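Long-range contacts in peptidoglycan glycosyltransferase (Eggerthella lenta, PDB 4MNR), which is a penicillin-binding protein whose transpeptidase-type domain is related to the serine beta-lactamases: residues K188-L192 and S240-F245; T194-V200 and E251-K256; E203-S209 and Y228-A234; I215-S221 and P291-W296; A234-E238 and V377-V381. One frame throughout, in Å; residues are numbered along the deposited sequence. Where two conformers were deposited one is given.

Contact 1 of 5, residues K188-L192 and S240-F245; sequences KIVTL and SSNTVF
Lys188 and the Ser240-Asn242 turn bring together two signature sequences of the penicillin-binding protein fold, the SxxK motif that begins at Ser185 and the SxN motif. The case illustrates how one long side chain can be steered by an aromatic ring and fixed at its end by polar groups. Lys188 leaves the helix with CG beside the backbone N (chi1 -69°), and the rest of the chain is extended. It runs over one face of Phe245: CD sits 3.8 Å from the centroid of the Phe245 ring, 17° off the normal, a CH-pi contact displaced toward the rim. The same ring has its edge toward the helix, where Thr191 CG2 lies in the ring plane, 3.9 Å from Phe245 CD2, and Leu192 CB approaches Phe245 CE2 at 4.2 Å.

Past the ring, two hydrogen bonds hold the amine. Lys188 NZ lies 3.0 Å from Ser240 OG in the first; the second goes to Asn242. Ser240 OG, swung anti to its own nitrogen, is also hydrogen-bonded to Lys400, so it joins two lysines. Asn242 is anchored on its other branch, ND2 bonding to Ser221 O. Ser240, with positive phi, ends the preceding helix in a Schellman motif, and Ser241 caps the next one. The amide of Asn242 receives the lysine from above rather than in plane: Lys188 NZ stands 3.0 Å from Asn242 OD1, 38° out of the carbonyl plane.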
# COMPACT_ATOMS: atom_id res chain seq x y z
N LYS A 188 -3.44 -12.88 0.42
CA LYS A 188 -4.52 -13.85 0.58
C LYS A 188 -5.90 -13.17 0.49
O LYS A 188 -6.89 -13.83 0.19
CB LYS A 188 -4.36 -14.64 1.89
CG LYS A 188 -3.17 -15.59 1.87
CD LYS A 188 -2.93 -16.25 3.21
CE LYS A 188 -1.66 -17.12 3.14
NZ LYS A 188 -1.23 -17.53 4.48
N ILE A 189 -5.95 -11.86 0.71
CA ILE A 189 -7.21 -11.13 0.49
C ILE A 189 -7.65 -11.33 -0.97
O ILE A 189 -8.82 -11.60 -1.25
CB ILE A 189 -7.05 -9.63 0.75
CG1 ILE A 189 -6.73 -9.35 2.22
CG2 ILE A 189 -8.31 -8.89 0.32
CD1 ILE A 189 -6.39 -7.90 2.49
N VAL A 190 -6.71 -11.22 -1.90
CA VAL A 190 -7.00 -11.41 -3.33
C VAL A 190 -7.39 -12.85 -3.66
O VAL A 190 -8.39 -13.09 -4.33
CB VAL A 190 -5.81 -10.98 -4.23
CG1 VAL A 190 -6.12 -11.26 -5.71
CG2 VAL A 190 -5.51 -9.51 -4.02
N THR A 191 -6.60 -13.81 -3.17
CA THR A 191 -6.90 -15.22 -3.38
C THR A 191 -8.28 -15.61 -2.85
O THR A 191 -9.06 -16.24 -3.56
CB THR A 191 -5.82 -16.10 -2.77
OG1 THR A 191 -4.55 -15.64 -3.24
CG2 THR A 191 -6.00 -17.56 -3.19
N LEU A 192 -8.56 -15.22 -1.61
CA LEU A 192 -9.86 -15.50 -0.99
C LEU A 192 -11.01 -14.86 -1.76
O LEU A 192 -12.02 -15.50 -2.05
CB LEU A 192 -9.86 -14.97 0.44
CG LEU A 192 -11.18 -15.16 1.19
CD1 LEU A 192 -11.51 -16.65 1.33
CD2 LEU A 192 -11.11 -14.48 2.55
N SER A 240 -3.79 -17.63 8.85
CA SER A 240 -2.89 -17.40 7.71
C SER A 240 -2.12 -18.66 7.27
O SER A 240 -0.90 -18.65 7.19
CB SER A 240 -1.91 -16.27 8.00
OG SER A 240 -1.50 -15.68 6.78
N SER A 241 -2.85 -19.73 6.96
CA SER A 241 -2.19 -20.98 6.56
C SER A 241 -1.74 -20.99 5.09
O SER A 241 -2.56 -20.88 4.17
CB SER A 241 -3.13 -22.17 6.80
OG SER A 241 -2.60 -23.34 6.18
N ASN A 242 -0.44 -21.12 4.87
CA ASN A 242 0.09 -21.19 3.51
C ASN A 242 -0.29 -22.51 2.84
O ASN A 242 -0.53 -22.55 1.63
CB ASN A 242 1.62 -21.07 3.51
CG ASN A 242 2.11 -19.70 3.99
OD1 ASN A 242 1.47 -18.68 3.75
ND2 ASN A 242 3.27 -19.68 4.65
N THR A 243 -0.32 -23.59 3.60
CA THR A 243 -0.63 -24.89 2.97
C THR A 243 -2.08 -24.98 2.51
O THR A 243 -2.38 -25.62 1.50
CB THR A 243 -0.22 -26.10 3.81
OG1 THR A 243 -0.87 -26.05 5.08
CG2 THR A 243 1.31 -26.14 4.00
N VAL A 244 -2.99 -24.31 3.21
CA VAL A 244 -4.37 -24.26 2.72
C VAL A 244 -4.45 -23.37 1.49
O VAL A 244 -5.05 -23.74 0.49
CB VAL A 244 -5.32 -23.72 3.79
CG1 VAL A 244 -6.68 -23.39 3.18
CG2 VAL A 244 -5.46 -24.73 4.93
N PHE A 245 -3.86 -22.19 1.55
CA PHE A 245 -3.95 -21.29 0.40
C PHE A 245 -3.22 -21.83 -0.84
O PHE A 245 -3.66 -21.60 -1.97
CB PHE A 245 -3.56 -19.85 0.77
CG PHE A 245 -4.70 -19.09 1.37
CD1 PHE A 245 -5.03 -19.25 2.70
CD2 PHE A 245 -5.51 -18.29 0.57
CE1 PHE A 245 -6.11 -18.59 3.25
CE2 PHE A 245 -6.60 -17.61 1.11
CZ PHE A 245 -6.90 -17.76 2.45

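Contact 2 of 5, residues T194-V200 and E251-K256; sequences TALEDDV and EMGADK
Thr194 and Ala195 meet Met252, a selenomethionine, where helix 188-197 packs on helix 242-263, two neighbouring helices of the transpeptidase-family domain. Thr194 turns its methyl across: CG2 comes 3.6 Å from Lys256 O and touches the selenium of Met252, while OG1 is bonded back to Val190 O in its own helix. One residue on, Ala195 CB meets the end of the selenomethionine, 3.6 Å from Met252 CE. That chain starts with CG wedged between backbone N and carbonyl carbon (chi1 78°) and bends at its last torsion (chi3 59°), which brings the methyl round to the alanine; of its two deposited conformers, one is described here.

At Asp198 the contact turns polar and nears the surface. Its carboxylate slides past the aliphatic part of Lys256, Asp198 OD2 lying 3.7 Å from Lys256 CD, whereas Lys256 NZ stays 5.7 Å from Asp198 OD2. A water instead links the two residues, donating to both Asp198 OD2 and Lys256 O. Asp199, at positive phi, closes the helix in a Schellman motif and sends the chain back to Val200. Both of its methyls lie against Met252 CB; CG1 also meets Glu251 CG, and Val200 CG2 also meets Lys256 CD, 3.8 Å away. Glu251, its side chain about 3 Å from a bound magnesium ion, shares a second water with the backbone: that water donates to Val200 O at 2.9 Å and weakly to Glu251 OE2 at 3.3 Å.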
# COMPACT_ATOMS: atom_id res chain seq x y z
N THR A 194 -11.12 -13.97 -4.83
CA THR A 194 -11.27 -14.61 -6.12
C THR A 194 -11.98 -15.95 -5.98
O THR A 194 -12.85 -16.29 -6.78
CB THR A 194 -9.89 -14.79 -6.78
OG1 THR A 194 -9.31 -13.49 -7.00
CG2 THR A 194 -10.05 -15.46 -8.13
N ALA A 195 -11.62 -16.71 -4.95
CA ALA A 195 -12.22 -18.02 -4.73
C ALA A 195 -13.71 -17.91 -4.44
O ALA A 195 -14.50 -18.72 -4.92
CB ALA A 195 -11.51 -18.76 -3.60
N LEU A 196 -14.10 -16.90 -3.67
CA LEU A 196 -15.51 -16.72 -3.37
C LEU A 196 -16.28 -16.21 -4.60
O LEU A 196 -17.39 -16.67 -4.87
CB LEU A 196 -15.70 -15.75 -2.19
CG LEU A 196 -15.05 -16.18 -0.87
CD1 LEU A 196 -15.37 -15.17 0.23
CD2 LEU A 196 -15.50 -17.59 -0.46
N GLU A 197 -15.71 -15.26 -5.32
CA GLU A 197 -16.35 -14.69 -6.51
C GLU A 197 -16.60 -15.76 -7.58
O GLU A 197 -17.66 -15.77 -8.22
CB GLU A 197 -15.49 -13.54 -7.07
CG GLU A 197 -16.05 -12.87 -8.34
CD GLU A 197 -16.96 -11.67 -8.06
OE1 GLU A 197 -17.19 -11.33 -6.89
OE2 GLU A 197 -17.45 -11.06 -9.04
N ASP A 198 -15.64 -16.66 -7.74
CA ASP A 198 -15.70 -17.67 -8.80
C ASP A 198 -16.29 -18.99 -8.30
O ASP A 198 -16.35 -19.97 -9.05
CB ASP A 198 -14.30 -17.92 -9.38
CG ASP A 198 -13.76 -16.73 -10.14
OD1 ASP A 198 -14.56 -15.88 -10.60
OD2 ASP A 198 -12.52 -16.64 -10.29
N ASP A 199 -16.71 -19.00 -7.04
CA ASP A 199 -17.33 -20.18 -6.43
C ASP A 199 -16.42 -21.40 -6.44
O ASP A 199 -16.89 -22.53 -6.58
CB ASP A 199 -18.67 -20.50 -7.10
CG ASP A 199 -19.64 -21.19 -6.16
OD1 ASP A 199 -19.64 -20.86 -4.96
OD2 ASP A 199 -20.40 -22.07 -6.63
N VAL A 200 -15.12 -21.18 -6.29
CA VAL A 200 -14.17 -22.28 -6.19
C VAL A 200 -14.29 -22.97 -4.83
O VAL A 200 -14.19 -24.19 -4.72
CB VAL A 200 -12.73 -21.80 -6.41
CG1 VAL A 200 -11.74 -22.93 -6.15
CG2 VAL A 200 -12.58 -21.25 -7.83
N GLU A 251 -6.31 -25.57 -6.80
CA GLU A 251 -7.70 -25.92 -7.11
C GLU A 251 -8.32 -24.90 -8.08
O GLU A 251 -9.03 -25.28 -9.02
CB GLU A 251 -8.54 -26.04 -5.84
CG GLU A 251 -9.98 -26.42 -6.13
CD GLU A 251 -10.74 -26.83 -4.89
OE1 GLU A 251 -10.17 -26.74 -3.78
OE2 GLU A 251 -11.91 -27.26 -5.04
N MSE A 252 -8.07 -23.62 -7.86
CA MSE A 252 -8.67 -22.61 -8.73
C MSE A 252 -7.96 -22.54 -10.08
O MSE A 252 -8.58 -22.20 -11.09
CB MSE A 252 -8.74 -21.23 -8.07
CG MSE A 252 -7.44 -20.45 -8.02
SE MSE A 252 -7.74 -18.60 -7.45
CE MSE A 252 -8.55 -18.94 -5.71
N GLY A 253 -6.67 -22.88 -10.10
CA GLY A 253 -5.93 -22.91 -11.34
C GLY A 253 -5.34 -21.56 -11.71
O GLY A 253 -5.76 -20.51 -11.22
N ALA A 254 -4.36 -21.61 -12.61
CA ALA A 254 -3.60 -20.42 -12.98
C ALA A 254 -4.46 -19.33 -13.63
O ALA A 254 -4.34 -18.16 -13.29
CB ALA A 254 -2.43 -20.80 -13.89
N ASP A 255 -5.33 -19.73 -14.57
CA ASP A 255 -6.16 -18.75 -15.28
C ASP A 255 -6.96 -17.90 -14.30
O ASP A 255 -6.96 -16.66 -14.39
CB ASP A 255 -7.11 -19.44 -16.26
CG ASP A 255 -6.39 -20.10 -17.42
OD1 ASP A 255 -5.43 -19.51 -17.96
OD2 ASP A 255 -6.79 -21.22 -17.81
N LYS A 256 -7.63 -18.56 -13.36
CA LYS A 256 -8.47 -17.84 -12.39
C LYS A 256 -7.65 -17.01 -11.42
O LYS A 256 -8.06 -15.90 -11.05
CB LYS A 256 -9.35 -18.81 -11.59
CG LYS A 256 -10.59 -19.32 -12.29
CD LYS A 256 -11.47 -20.08 -11.31
CE LYS A 256 -12.74 -20.60 -11.96
NZ LYS A 256 -12.46 -21.70 -12.92
O HOH W 1 -10.74 -15.16 -11.71
O HOH W 2 -14.42 -26.51 -2.97

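Contact 3 of 5, residues E203-S209 and Y228-A234; sequences EDTVFSS and YGSLTLA
A short two-stranded antiparallel ribbon runs into the start of a helix here, with Phe207 and Leu231 as its hydrogen-bonded pair. Phe207 N donates to Leu231 O at 2.8 Å, and Leu231 N returns a bond to Phe207 O at 2.9 Å, both nearly straight. On either side of this pair, Val206 faces Thr232 and Ser208 faces Ser230 as non-hydrogen-bonded pairs. Val206 CG1, anti to the backbone N (chi1 172°), reaches diagonally to Ser230 CB at 3.9 Å on the face they share.

Beyond the strand the pairing continues into helix 233-239. Ala234 N bonds in the carbonyl plane to a lone pair of Glu203 O, at 3.0 Å, while Leu233 N makes a weak bond to Thr205 O. At the other end Tyr228 N donates to Ser209 O at 2.9 Å, and Ser209 OG sits at the edge of the tyrosine ring, in its plane, 3.7 Å from Tyr228 CD2. Ser209 OG is also hydrogen-bonded to Ser241 OG.

Phe207 and Ser209 lean on Val244 of helix 242-263, Leu231 packs on Ala236 and Leu239 of helix 233-239, and Leu233 reaches Leu192 of helix 188-197. Glu203 forms a salt bridge with Arg373 of helix 368-384.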
# COMPACT_ATOMS: atom_id res chain seq x y z
N GLU A 203 -16.47 -20.09 2.55
CA GLU A 203 -15.85 -19.84 3.84
C GLU A 203 -15.81 -21.10 4.69
O GLU A 203 -14.92 -21.27 5.52
CB GLU A 203 -16.60 -18.75 4.60
CG GLU A 203 -16.68 -17.40 3.90
CD GLU A 203 -17.94 -17.25 3.06
OE1 GLU A 203 -18.34 -18.23 2.40
OE2 GLU A 203 -18.55 -16.15 3.07
N ASP A 204 -16.79 -21.97 4.46
CA ASP A 204 -16.96 -23.20 5.23
C ASP A 204 -16.27 -24.43 4.63
O ASP A 204 -16.33 -25.52 5.20
CB ASP A 204 -18.46 -23.49 5.41
CG ASP A 204 -19.23 -23.49 4.09
OD1 ASP A 204 -20.31 -24.14 4.01
OD2 ASP A 204 -18.77 -22.85 3.12
N THR A 205 -15.61 -24.26 3.49
CA THR A 205 -14.95 -25.38 2.83
C THR A 205 -13.74 -25.82 3.65
O THR A 205 -12.96 -24.99 4.07
CB THR A 205 -14.50 -25.01 1.40
OG1 THR A 205 -15.67 -24.69 0.62
CG2 THR A 205 -13.78 -26.18 0.73
N VAL A 206 -13.61 -27.13 3.87
CA VAL A 206 -12.55 -27.64 4.75
C VAL A 206 -11.33 -28.08 3.96
O VAL A 206 -11.45 -28.79 2.95
CB VAL A 206 -13.06 -28.80 5.64
CG1 VAL A 206 -11.89 -29.45 6.39
CG2 VAL A 206 -14.10 -28.30 6.61
N PHE A 207 -10.15 -27.66 4.42
CA PHE A 207 -8.88 -28.03 3.80
C PHE A 207 -7.92 -28.59 4.85
O PHE A 207 -7.94 -28.17 6.00
CB PHE A 207 -8.18 -26.80 3.22
CG PHE A 207 -8.82 -26.25 2.00
CD1 PHE A 207 -9.89 -25.38 2.10
CD2 PHE A 207 -8.31 -26.55 0.75
CE1 PHE A 207 -10.47 -24.84 0.96
CE2 PHE A 207 -8.88 -26.02 -0.40
CZ PHE A 207 -9.96 -25.16 -0.29
N SER A 208 -7.06 -29.52 4.45
CA SER A 208 -6.01 -29.97 5.35
C SER A 208 -4.96 -28.87 5.48
O SER A 208 -4.61 -28.22 4.49
CB SER A 208 -5.38 -31.26 4.83
OG SER A 208 -4.45 -31.79 5.76
N SER A 209 -4.46 -28.66 6.69
CA SER A 209 -3.46 -27.61 6.93
C SER A 209 -2.18 -28.16 7.61
O SER A 209 -1.87 -27.79 8.75
CB SER A 209 -4.08 -26.47 7.75
OG SER A 209 -3.17 -25.38 7.91
N TYR A 228 -1.92 -27.32 11.65
CA TYR A 228 -3.19 -26.88 12.20
C TYR A 228 -4.31 -27.89 12.02
O TYR A 228 -5.45 -27.63 12.39
CB TYR A 228 -3.62 -25.54 11.59
CG TYR A 228 -2.73 -24.38 11.95
CD1 TYR A 228 -2.50 -24.04 13.28
CD2 TYR A 228 -2.12 -23.62 10.96
CE1 TYR A 228 -1.68 -22.98 13.61
CE2 TYR A 228 -1.29 -22.56 11.29
CZ TYR A 228 -1.08 -22.24 12.61
OH TYR A 228 -0.26 -21.19 12.94
N GLY A 229 -3.99 -29.05 11.45
CA GLY A 229 -5.02 -30.04 11.18
C GLY A 229 -5.98 -29.53 10.13
O GLY A 229 -5.58 -28.84 9.20
N SER A 230 -7.26 -29.85 10.26
CA SER A 230 -8.21 -29.47 9.23
C SER A 230 -8.82 -28.12 9.58
O SER A 230 -9.26 -27.90 10.71
CB SER A 230 -9.29 -30.54 9.07
OG SER A 230 -10.02 -30.70 10.27
N LEU A 231 -8.83 -27.21 8.60
CA LEU A 231 -9.37 -25.88 8.83
C LEU A 231 -10.42 -25.53 7.78
O LEU A 231 -10.28 -25.90 6.62
CB LEU A 231 -8.25 -24.85 8.72
CG LEU A 231 -7.09 -24.93 9.70
CD1 LEU A 231 -6.08 -23.85 9.37
CD2 LEU A 231 -7.58 -24.78 11.14
N THR A 232 -11.45 -24.78 8.17
CA THR A 232 -12.30 -24.18 7.15
C THR A 232 -11.49 -23.08 6.49
O THR A 232 -10.48 -22.62 7.04
CB THR A 232 -13.57 -23.52 7.73
OG1 THR A 232 -13.19 -22.43 8.57
CG2 THR A 232 -14.41 -24.53 8.52
N LEU A 233 -11.92 -22.66 5.31
CA LEU A 233 -11.22 -21.61 4.60
C LEU A 233 -11.19 -20.31 5.42
O LEU A 233 -10.18 -19.59 5.41
CB LEU A 233 -11.81 -21.40 3.21
CG LEU A 233 -11.17 -20.35 2.30
CD1 LEU A 233 -9.68 -20.61 2.16
CD2 LEU A 233 -11.86 -20.37 0.93
N ALA A 234 -12.27 -20.02 6.14
CA ALA A 234 -12.28 -18.86 7.04
C ALA A 234 -11.23 -18.98 8.14
O ALA A 234 -10.49 -18.04 8.41
CB ALA A 234 -13.68 -18.63 7.64

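Contact 4 of 5, residues I215-S221 and P291-W296; sequences IGNATVS and PWELAW
Trp292 and Trp296, one helical turn apart, converge on a single backbone oxygen, Thr219 O, and so pin a beta hairpin to helix 291-298. The hairpin pairs strands 212-215 and 218-221 through a type I' turn, and strand 218-221 runs nearly parallel to helical segment 291-296, at 12°. Both indole N-H groups donate to Thr219 O, but from different directions. Trp292 NE1, at 3.0 Å, stands well above the carbonyl plane, although the oxygen lies in the plane of the indole; Trp296 NE1, at 3.1 Å, is tilted only 16° from the carbonyl plane.

The two rings are fixed in rotation by what lies against them. With CG anti to the backbone N (chi1 179°), Trp292 is held between Ala218 on one face and Trp296 CD1 on the other; Ala218 CB is 3.5 Å from the centroid of the Trp292 five-membered ring. Val220 supports Trp296 in a similar way, CG2 lying over the five-membered ring 4.1 Å from its centroid.

Farther in, Ala295 CB fits between strand side chains, 3.8 Å from Ile215 CG2 and 4.0 Å from Val220 CG2. Outside this shell, Ile215 leans on Val250 of helix 242-263, Val220 is backbone-bonded to Met213, and Glu293 forms a salt bridge with Arg311. At the turn, a water donates to Gly216 O at 2.7 Å and accepts from Trp292 N.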
# COMPACT_ATOMS: atom_id res chain seq x y z
N ILE A 215 3.89 -29.75 -3.06
CA ILE A 215 3.04 -29.34 -4.16
C ILE A 215 3.97 -29.04 -5.33
O ILE A 215 4.92 -28.28 -5.18
CB ILE A 215 2.21 -28.07 -3.83
CG1 ILE A 215 1.27 -28.32 -2.64
CG2 ILE A 215 1.42 -27.63 -5.07
CD1 ILE A 215 0.48 -27.07 -2.17
N GLY A 216 3.73 -29.68 -6.46
CA GLY A 216 4.57 -29.49 -7.63
C GLY A 216 6.05 -29.80 -7.43
O GLY A 216 6.92 -29.07 -7.91
N ASN A 217 6.33 -30.87 -6.68
CA ASN A 217 7.71 -31.36 -6.52
C ASN A 217 8.65 -30.50 -5.68
O ASN A 217 9.86 -30.71 -5.69
CB ASN A 217 8.32 -31.67 -7.89
CG ASN A 217 7.38 -32.45 -8.77
OD1 ASN A 217 6.83 -33.48 -8.35
ND2 ASN A 217 7.14 -31.96 -9.98
N ALA A 218 8.09 -29.53 -4.96
CA ALA A 218 8.84 -28.87 -3.92
C ALA A 218 7.86 -28.57 -2.78
O ALA A 218 6.70 -28.94 -2.86
CB ALA A 218 9.49 -27.59 -4.43
N THR A 219 8.32 -27.89 -1.74
CA THR A 219 7.57 -27.77 -0.49
C THR A 219 6.81 -26.45 -0.33
O THR A 219 7.32 -25.38 -0.69
CB THR A 219 8.55 -27.95 0.69
OG1 THR A 219 9.15 -29.24 0.61
CG2 THR A 219 7.84 -27.81 2.01
N VAL A 220 5.59 -26.52 0.19
CA VAL A 220 4.89 -25.34 0.69
C VAL A 220 4.76 -25.57 2.19
O VAL A 220 4.41 -26.67 2.62
CB VAL A 220 3.48 -25.20 0.07
CG1 VAL A 220 2.74 -24.00 0.67
CG2 VAL A 220 3.58 -25.06 -1.43
N SER A 221 5.06 -24.55 2.99
CA SER A 221 5.05 -24.73 4.44
C SER A 221 4.29 -23.61 5.13
O SER A 221 4.36 -22.45 4.71
CB SER A 221 6.48 -24.78 5.00
OG SER A 221 7.21 -25.89 4.50
N PRO A 291 2.97 -25.94 -10.62
CA PRO A 291 2.02 -25.96 -9.51
C PRO A 291 2.63 -25.39 -8.24
O PRO A 291 1.92 -24.79 -7.44
CB PRO A 291 1.74 -27.45 -9.31
CG PRO A 291 1.92 -28.03 -10.67
CD PRO A 291 3.03 -27.24 -11.32
N TRP A 292 3.92 -25.59 -8.05
CA TRP A 292 4.61 -25.06 -6.88
C TRP A 292 4.61 -23.52 -6.91
O TRP A 292 4.31 -22.88 -5.90
CB TRP A 292 6.04 -25.61 -6.84
CG TRP A 292 6.85 -25.10 -5.70
CD1 TRP A 292 6.76 -25.49 -4.40
CD2 TRP A 292 7.90 -24.13 -5.77
NE1 TRP A 292 7.69 -24.81 -3.65
CE2 TRP A 292 8.41 -23.97 -4.47
CE3 TRP A 292 8.46 -23.38 -6.81
CZ2 TRP A 292 9.44 -23.09 -4.17
CZ3 TRP A 292 9.49 -22.51 -6.52
CH2 TRP A 292 9.97 -22.37 -5.21
N GLU A 293 4.93 -22.93 -8.06
CA GLU A 293 4.89 -21.48 -8.19
C GLU A 293 3.46 -20.96 -8.01
O GLU A 293 3.24 -19.91 -7.40
CB GLU A 293 5.46 -21.02 -9.54
CG GLU A 293 5.63 -19.50 -9.62
CD GLU A 293 6.16 -19.00 -10.97
OE1 GLU A 293 6.71 -19.82 -11.75
OE2 GLU A 293 6.04 -17.78 -11.24
N LEU A 294 2.49 -21.71 -8.54
CA LEU A 294 1.08 -21.32 -8.44
C LEU A 294 0.61 -21.34 -6.99
O LEU A 294 -0.04 -20.40 -6.51
CB LEU A 294 0.22 -22.27 -9.29
CG LEU A 294 -1.30 -22.16 -9.11
CD1 LEU A 294 -1.81 -20.75 -9.41
CD2 LEU A 294 -1.99 -23.17 -10.02
N ALA A 295 0.97 -22.40 -6.28
CA ALA A 295 0.59 -22.54 -4.88
C ALA A 295 1.16 -21.40 -4.04
O ALA A 295 0.45 -20.78 -3.25
CB ALA A 295 1.07 -23.88 -4.34
N TRP A 296 2.45 -21.11 -4.22
CA TRP A 296 3.05 -20.01 -3.47
C TRP A 296 2.50 -18.64 -3.86
O TRP A 296 2.34 -17.76 -3.01
CB TRP A 296 4.57 -20.04 -3.62
CG TRP A 296 5.25 -20.92 -2.59
CD1 TRP A 296 6.00 -22.03 -2.82
CD2 TRP A 296 5.23 -20.74 -1.18
NE1 TRP A 296 6.46 -22.55 -1.64
CE2 TRP A 296 5.99 -21.78 -0.61
CE3 TRP A 296 4.63 -19.80 -0.33
CZ2 TRP A 296 6.18 -21.90 0.77
CZ3 TRP A 296 4.81 -19.93 1.04
CH2 TRP A 296 5.58 -20.97 1.57
O HOH W 3 6.11 -27.23 -9.77

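Contact 5 of 5, residues A234-E238 and V377-V381; sequences AQATE and VLLGV
Val377 opens this interface by pressing one methyl onto Thr237. With CG1 anti to the backbone N (chi1 174°), that branch reaches Thr237 CB at 3.6 Å, while the other branch, CG2, lies against Ala234 CB at 4.4 Å. Thr237 meets it mainly with carbon; its hydroxyl is hydrogen-bonded to Leu233 O, one turn back. The next residue, Leu378, points away at its CB, yet CD2 swings round to within 4.2 Å of Thr237 CG2.

These residues lie on two helices of the transpeptidase-family domain, 233-239 and 368-384, whose segments 234-238 and 377-381 cross at -43° with their axes 8.7 Å apart. Gly380 has no side chain, and there the extended chain of Glu238 runs along the backbone. Its carboxylate comes close, Glu238 OE2 lying 3.6 Å from Gly380 CA. A water further ties that carboxylate to the start of the segment, donating to both Glu238 OE2 and Val377 O. Val381 then closes the row, its CG2 touching both the carbonyl and the methyl of Thr237, 3.8 Å from Thr237 O and 4.1 Å from Thr237 CG2; its nitrogen lies alongside Glu238 CG.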
# COMPACT_ATOMS: atom_id res chain seq x y z
N ALA A 234 -12.27 -20.02 6.14
CA ALA A 234 -12.28 -18.86 7.04
C ALA A 234 -11.23 -18.98 8.14
O ALA A 234 -10.49 -18.04 8.41
CB ALA A 234 -13.68 -18.63 7.64
N GLN A 235 -11.16 -20.14 8.78
CA GLN A 235 -10.16 -20.37 9.82
C GLN A 235 -8.75 -20.28 9.26
O GLN A 235 -7.85 -19.78 9.93
CB GLN A 235 -10.36 -21.73 10.49
CG GLN A 235 -11.65 -21.84 11.28
CD GLN A 235 -12.00 -23.28 11.67
OE1 GLN A 235 -11.55 -24.25 11.03
NE2 GLN A 235 -12.81 -23.43 12.71
N ALA A 236 -8.55 -20.78 8.04
CA ALA A 236 -7.24 -20.74 7.40
C ALA A 236 -6.83 -19.30 7.09
O ALA A 236 -5.65 -18.99 7.08
CB ALA A 236 -7.23 -21.57 6.13
N THR A 237 -7.80 -18.43 6.86
CA THR A 237 -7.50 -17.01 6.66
C THR A 237 -7.13 -16.41 8.01
O THR A 237 -6.16 -15.65 8.10
CB THR A 237 -8.71 -16.27 6.06
OG1 THR A 237 -9.12 -16.94 4.86
CG2 THR A 237 -8.34 -14.82 5.71
N GLU A 238 -7.89 -16.74 9.05
CA GLU A 238 -7.58 -16.25 10.40
C GLU A 238 -6.17 -16.63 10.87
O GLU A 238 -5.48 -15.80 11.46
CB GLU A 238 -8.61 -16.72 11.43
CG GLU A 238 -10.02 -16.21 11.15
CD GLU A 238 -11.05 -16.75 12.13
OE1 GLU A 238 -10.69 -17.61 12.97
OE2 GLU A 238 -12.22 -16.32 12.06
N VAL A 377 -14.80 -12.23 6.96
CA VAL A 377 -13.69 -13.12 7.30
C VAL A 377 -12.53 -12.33 7.91
O VAL A 377 -11.91 -12.77 8.88
CB VAL A 377 -13.19 -13.90 6.07
CG1 VAL A 377 -11.94 -14.72 6.41
CG2 VAL A 377 -14.28 -14.81 5.55
N LEU A 378 -12.27 -11.14 7.37
CA LEU A 378 -11.19 -10.30 7.88
C LEU A 378 -11.49 -9.72 9.27
O LEU A 378 -10.57 -9.41 10.05
CB LEU A 378 -10.85 -9.18 6.90
CG LEU A 378 -10.38 -9.67 5.52
CD1 LEU A 378 -9.93 -8.49 4.66
CD2 LEU A 378 -9.25 -10.70 5.65
N LEU A 379 -12.77 -9.57 9.61
CA LEU A 379 -13.12 -9.19 10.97
C LEU A 379 -12.67 -10.32 11.89
O LEU A 379 -12.15 -10.08 12.98
CB LEU A 379 -14.63 -8.95 11.09
CG LEU A 379 -15.15 -8.53 12.46
CD1 LEU A 379 -14.38 -7.34 13.01
CD2 LEU A 379 -16.64 -8.20 12.35
N GLY A 380 -12.84 -11.55 11.41
CA GLY A 380 -12.41 -12.72 12.16
C GLY A 380 -10.91 -12.79 12.40
O GLY A 380 -10.47 -13.30 13.42
N VAL A 381 -10.13 -12.29 11.44
CA VAL A 381 -8.69 -12.26 11.58
C VAL A 381 -8.31 -11.45 12.81
O VAL A 381 -7.45 -11.85 13.61
CB VAL A 381 -8.02 -11.64 10.34
CG1 VAL A 381 -6.54 -11.39 10.61
CG2 VAL A 381 -8.20 -12.57 9.14
O HOH W 4 -13.02 -15.36 9.84

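Contact 1 joins the SxxK and SxN signature motifs that line the active site in this family, and the others lie around it. Contact 2 shares its helix pair, centres 12 Å apart. Contact 3, nested in the loop closed by contact 1, joins it through Ser209 OG and Ser241 OG, 2.7 Å apart; contact 4 does so through Asn242 ND2 and Ser221 O at 3.0 Å. Contact 5 shares Ala234 with contact 3 and touches contact 1, Thr237 OG1 lying 3.4 Å from Phe245 CZ. Magnesium lies about 3 Å from the Glu251 side chain (contact 2) and about 4 Å from that of Thr205 (contact 3), but about 13 Å from that of Leu192 (contact 1).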